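Local structure of putative antitoxin HigA3 (6LTZ) at the interface of chains A and B. The protein binds DNA as a dimer and bends it, and is the putative antitoxin of a type II toxin-antitoxin system whose cognate toxin would be HigB3. Coordinates in Å, arbitrary orientation; residue numbers count along the deposited sequence, not the author numbering. Chains: chain A/B, Putative antitoxin HigA3.

Contact 1: the interface of chains A and B. Residues chain A 38, 41, 44; chain B 100, 105-108.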
# COMPACT_ATOMS: atom_id res chain seq x y z
N ALA A 38 7.04 5.86 -11.33
CA ALA A 38 7.43 4.53 -11.80
C ALA A 38 6.26 3.57 -11.93
O ALA A 38 5.66 3.14 -10.94
CB ALA A 38 8.48 3.94 -10.90
N LEU A 41 7.87 -1.85 -10.41
CA LEU A 41 8.79 -1.94 -9.28
C LEU A 41 10.23 -2.07 -9.78
O LEU A 41 11.15 -1.51 -9.20
CB LEU A 41 8.44 -3.13 -8.39
CG LEU A 41 7.14 -3.00 -7.58
CD1 LEU A 41 6.85 -4.28 -6.82
CD2 LEU A 41 7.20 -1.82 -6.63
N ILE A 44 12.16 1.17 -10.45
CA ILE A 44 12.63 1.69 -9.18
C ILE A 44 13.94 1.03 -8.76
O ILE A 44 14.92 1.72 -8.46
CB ILE A 44 11.55 1.49 -8.09
CG1 ILE A 44 10.32 2.33 -8.42
CG2 ILE A 44 12.08 1.83 -6.72
CD1 ILE A 44 9.12 2.03 -7.54
N PHE B 100 13.66 7.50 -0.83
CA PHE B 100 15.02 7.03 -0.97
C PHE B 100 15.98 8.18 -0.72
O PHE B 100 16.13 9.07 -1.56
CB PHE B 100 15.23 6.42 -2.36
CG PHE B 100 14.40 5.19 -2.59
CD1 PHE B 100 14.83 3.95 -2.15
CD2 PHE B 100 13.17 5.28 -3.22
CE1 PHE B 100 14.06 2.81 -2.36
CE2 PHE B 100 12.40 4.15 -3.44
CZ PHE B 100 12.84 2.92 -2.99
N VAL B 105 10.07 8.56 -4.77
CA VAL B 105 9.60 8.04 -6.08
C VAL B 105 8.12 7.67 -5.93
O VAL B 105 7.77 7.08 -4.93
CB VAL B 105 10.45 6.82 -6.48
CG1 VAL B 105 9.65 5.79 -7.25
CG2 VAL B 105 11.70 7.21 -7.24
N GLU B 106 7.28 7.98 -6.91
CA GLU B 106 5.85 7.65 -6.79
C GLU B 106 5.56 6.38 -7.58
O GLU B 106 5.94 6.33 -8.73
CB GLU B 106 5.01 8.81 -7.32
CG GLU B 106 3.54 8.48 -7.40
CD GLU B 106 2.62 9.62 -7.05
OE1 GLU B 106 1.45 9.54 -7.39
OE2 GLU B 106 3.07 10.57 -6.42
N LEU B 107 4.92 5.39 -6.96
CA LEU B 107 4.62 4.12 -7.67
C LEU B 107 3.27 4.29 -8.38
O LEU B 107 2.32 4.70 -7.72
CB LEU B 107 4.65 2.94 -6.69
CG LEU B 107 5.41 3.16 -5.37
CD1 LEU B 107 5.70 1.85 -4.66
CD2 LEU B 107 6.71 3.92 -5.55
N THR B 108 3.23 4.00 -9.68
CA THR B 108 1.99 4.23 -10.48
C THR B 108 1.13 2.98 -10.63
O THR B 108 0.02 3.10 -11.20
CB THR B 108 2.33 4.74 -11.88
OG1 THR B 108 1.17 5.46 -12.28
CG2 THR B 108 2.62 3.61 -12.85
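A parallel strand pairing between chains makes this contact: A:Ala38, in the short strand 37-38, bridges B:Leu107 at the end of strand 103-107, and the first helix of A's helix-turn-helix domain, 41-47, packs beside it. The backbone of A:Ala38 uses both its N-H and its carbonyl. Its N gives a hydrogen bond to the carbonyl O of B:Glu106 at 2.9 Å; the N sits almost straight out beyond the carbonyl (C=O...N 172°), although the bond bends at the hydrogen. Its O takes one from the N of B:Thr108, also at 2.9 Å and nearly straight at the hydrogen; here the donor stands 48° above the carbonyl plane. The CG2 methyl of B:Thr108 lies against that A:Ala38 O at 3.6 Å. Next to this bridge A:Ile44 does most of the apolar work. With its ethyl arm anti to the carbonyl carbon (chi1 -66°), CG1 of A:Ile44 lies 3.7 Å from CG1 of B:Val105, and its CD1 tip lies 3.7 Å from CD2 of B:Leu107. The other branch, CG2, touches ring atoms CE2 and CZ of B:Phe100, each 4.0 Å away, the two side chains crossing at about a right angle. The patch ties the C-terminal strand of B to the DNA-binding domain of A, joining the dimer's halves.

Contact 2: the interface of chains A and B. Residues chain A 98, 100, 104-105; chain B 36, 38, 44, 47-48.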
# COMPACT_ATOMS: atom_id res chain seq x y z
N ALA A 98 -3.62 8.17 2.03
CA ALA A 98 -4.96 8.25 1.45
C ALA A 98 -5.33 9.72 1.33
O ALA A 98 -5.49 10.41 2.34
CB ALA A 98 -5.97 7.50 2.30
N PHE A 100 -7.68 12.83 0.54
CA PHE A 100 -9.10 13.16 0.52
C PHE A 100 -9.33 14.65 0.30
O PHE A 100 -10.10 15.29 1.03
CB PHE A 100 -9.77 12.69 1.81
CG PHE A 100 -9.76 11.19 2.00
CD1 PHE A 100 -10.54 10.37 1.21
CD2 PHE A 100 -8.98 10.60 2.98
CE1 PHE A 100 -10.54 8.99 1.37
CE2 PHE A 100 -8.97 9.23 3.16
CZ PHE A 100 -9.75 8.42 2.35
N THR A 104 -6.17 14.47 4.66
CA THR A 104 -5.20 13.45 4.31
C THR A 104 -5.06 12.44 5.44
O THR A 104 -5.04 12.82 6.61
CB THR A 104 -3.83 14.10 4.02
OG1 THR A 104 -3.91 14.81 2.78
CG2 THR A 104 -2.76 13.07 3.92
N VAL A 105 -4.98 11.16 5.10
CA VAL A 105 -4.74 10.13 6.09
C VAL A 105 -3.50 9.32 5.73
O VAL A 105 -3.46 8.69 4.68
CB VAL A 105 -5.94 9.17 6.23
CG1 VAL A 105 -5.70 8.18 7.36
CG2 VAL A 105 -7.23 9.94 6.47
N VAL B 36 -3.88 12.96 9.43
CA VAL B 36 -4.15 12.13 10.59
C VAL B 36 -3.50 10.77 10.32
O VAL B 36 -3.31 10.39 9.17
CB VAL B 36 -5.67 11.98 10.86
CG1 VAL B 36 -6.40 13.26 10.50
CG2 VAL B 36 -6.25 10.80 10.11
N ALA B 38 -3.38 6.62 10.51
CA ALA B 38 -4.21 5.43 10.61
C ALA B 38 -3.34 4.18 10.75
O ALA B 38 -2.52 3.89 9.88
CB ALA B 38 -5.13 5.31 9.40
N ILE B 44 -9.12 4.95 8.69
CA ILE B 44 -9.18 5.77 7.49
C ILE B 44 -10.60 6.30 7.30
O ILE B 44 -10.82 7.50 7.10
CB ILE B 44 -8.76 4.98 6.24
CG1 ILE B 44 -7.34 4.42 6.41
CG2 ILE B 44 -8.85 5.87 5.01
CD1 ILE B 44 -6.88 3.56 5.25
N ALA B 47 -11.76 8.78 10.02
CA ALA B 47 -11.18 10.11 9.85
C ALA B 47 -12.07 11.03 9.02
O ALA B 47 -12.01 12.25 9.18
CB ALA B 47 -9.80 10.00 9.21
N LEU B 48 -12.88 10.46 8.13
CA LEU B 48 -13.79 11.26 7.30
C LEU B 48 -15.09 11.58 8.02
O LEU B 48 -15.72 12.60 7.73
CB LEU B 48 -14.12 10.54 5.99
CG LEU B 48 -12.99 10.34 4.99
CD1 LEU B 48 -13.54 9.63 3.77
CD2 LEU B 48 -12.37 11.68 4.61
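A:Phe100 receives two residues of helix 41-48 of chain B. CD2 of B:Leu48 sits over one ring face, offset toward the rim, and lies 3.7 Å from ring atom CG; CD1 of the same fork reaches CE1 at 3.9 Å. One helical turn back, B:Ile44 brings its CG2 methyl, the branch anti to the backbone N, to the rim of the ring, 3.8 Å from both CE2 and CZ, the two side chains crossing at about a right angle.

Beside the ring, the two methyls of A:Val105 divide the partner between them. CG1, anti to the backbone N (chi1 -175°), packs 3.6 Å from CB of B:Ala38, and CG2 meets CB of B:Ala47 at 3.8 Å. B:Val36 closes on both through its own CG2, which lies 3.8 Å from A:Val105 CG1.

Farther out, the backbone sets the register: B:Val36 pairs in parallel with A:Val105, and its N gives a hydrogen bond to A:Thr104 O at 3.0 Å, the donor tilted 20° from the carbonyl plane. Strand 36-38 thereby extends the sheet of the other chain, and the helix behind it is held against the end of that chain's hairpin, securing the dimer.

Contact 3: the interface of chains A and B. Residues chain A 97-98, 100, 107; chain B 44, 87, 93-94.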
# COMPACT_ATOMS: atom_id res chain seq x y z
N VAL A 97 -0.36 7.13 1.52
CA VAL A 97 -1.20 8.23 1.95
C VAL A 97 -2.55 8.14 1.25
O VAL A 97 -2.61 7.99 0.03
CB VAL A 97 -0.53 9.59 1.64
CG1 VAL A 97 -1.52 10.71 1.76
CG2 VAL A 97 0.66 9.81 2.57
N ALA A 98 -3.62 8.17 2.03
CA ALA A 98 -4.96 8.25 1.45
C ALA A 98 -5.33 9.72 1.33
O ALA A 98 -5.49 10.41 2.34
CB ALA A 98 -5.97 7.50 2.30
N PHE A 100 -7.68 12.83 0.54
CA PHE A 100 -9.10 13.16 0.52
C PHE A 100 -9.33 14.65 0.30
O PHE A 100 -10.10 15.29 1.03
CB PHE A 100 -9.77 12.69 1.81
CG PHE A 100 -9.76 11.19 2.00
CD1 PHE A 100 -10.54 10.37 1.21
CD2 PHE A 100 -8.98 10.60 2.98
CE1 PHE A 100 -10.54 8.99 1.37
CE2 PHE A 100 -8.97 9.23 3.16
CZ PHE A 100 -9.75 8.42 2.35
N LEU A 107 -1.11 6.12 6.38
CA LEU A 107 -1.13 4.80 6.98
C LEU A 107 0.18 4.52 7.68
O LEU A 107 1.25 4.85 7.17
CB LEU A 107 -1.39 3.73 5.91
CG LEU A 107 -2.81 3.54 5.36
CD1 LEU A 107 -3.36 4.80 4.71
CD2 LEU A 107 -2.83 2.38 4.37
N ILE B 44 -9.12 4.95 8.69
CA ILE B 44 -9.18 5.77 7.49
C ILE B 44 -10.60 6.30 7.30
O ILE B 44 -10.82 7.50 7.10
CB ILE B 44 -8.76 4.98 6.24
CG1 ILE B 44 -7.34 4.42 6.41
CG2 ILE B 44 -8.85 5.87 5.01
CD1 ILE B 44 -6.88 3.56 5.25
N VAL B 87 -10.38 3.06 -0.31
CA VAL B 87 -10.15 4.49 -0.34
C VAL B 87 -10.97 5.16 -1.44
O VAL B 87 -11.48 6.26 -1.26
CB VAL B 87 -8.64 4.80 -0.52
CG1 VAL B 87 -8.40 6.27 -0.80
CG2 VAL B 87 -7.87 4.36 0.74
N HIS B 93 -8.10 9.01 -3.13
CA HIS B 93 -7.21 8.21 -3.95
C HIS B 93 -5.93 7.90 -3.19
O HIS B 93 -5.57 8.61 -2.25
CB HIS B 93 -6.89 8.91 -5.27
CG HIS B 93 -6.11 10.18 -5.11
ND1 HIS B 93 -6.70 11.39 -4.81
CD2 HIS B 93 -4.78 10.43 -5.21
CE1 HIS B 93 -5.77 12.33 -4.73
NE2 HIS B 93 -4.60 11.77 -4.97
N LEU B 94 -5.27 6.82 -3.58
CA LEU B 94 -4.02 6.42 -2.95
C LEU B 94 -2.82 7.14 -3.55
O LEU B 94 -2.69 7.23 -4.77
CB LEU B 94 -3.80 4.91 -3.09
CG LEU B 94 -4.43 3.95 -2.09
CD1 LEU B 94 -4.01 2.53 -2.44
CD2 LEU B 94 -4.00 4.31 -0.67
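B:Val87, on helix 80-89, faces A:Ala98 and A:Phe100, and its side chain is the one to follow. From CB it forks into two methyls, both of which meet chain A. CG1, anti to the backbone N (chi1 170°), touches the CE1-CZ rim of the phenyl ring from the side opposite B:Leu48, 4.0 Å from A:Phe100 CZ and slightly farther from CE1. CG2 comes to the CB methyl of A:Ala98, again at 4.0 Å. The carbonyl O of B:Val87 lies nearby, 3.9 Å from A:Phe100 CE1, while B:Ile44 touches the ring at CE2 and CZ.

The remaining branch of B:Ile44 adds a new contact here. Its CD1, at the end of an extended CG1 arm (chi2 176°), meets CD1 of A:Leu107 at 3.8 Å, the side chains crossing at about a right angle.

Main chains face each other too. A:Ala98 forms an antiparallel bridge with B:Leu94, whose CA lies 3.6 Å from the carbonyl O of A:Val97. The copies of strand 93-100 from the two chains thus run side by side in a sheet shared by both. Helices 41-48 and 80-89 of B pack beneath one part of that sheet, so A:Ala98, A:Phe100 and A:Leu107 of the visiting hairpin seem to complete the apolar packing of the partner's helices.

Contacts 2 and 3 adjoin, their C-alpha centres about 6 Å apart, and share A:Ala98, A:Phe100 and B:Ile44; together they show how the hairpin of chain A settles on the helical domain of chain B. The C-alpha centre of contact 1 lies about 22 Å from that of contact 2 and about 17 Å from that of contact 3, where the hairpin of B reaches the domain of A. It uses the symmetry counterparts of residues in the others, notably Ile44, Phe100 and Leu107 with the chains exchanged. This reciprocal packing of each hairpin on the partner's domain probably sets the spacing of the two helix-turn-helix domains, which may matter for bending the DNA.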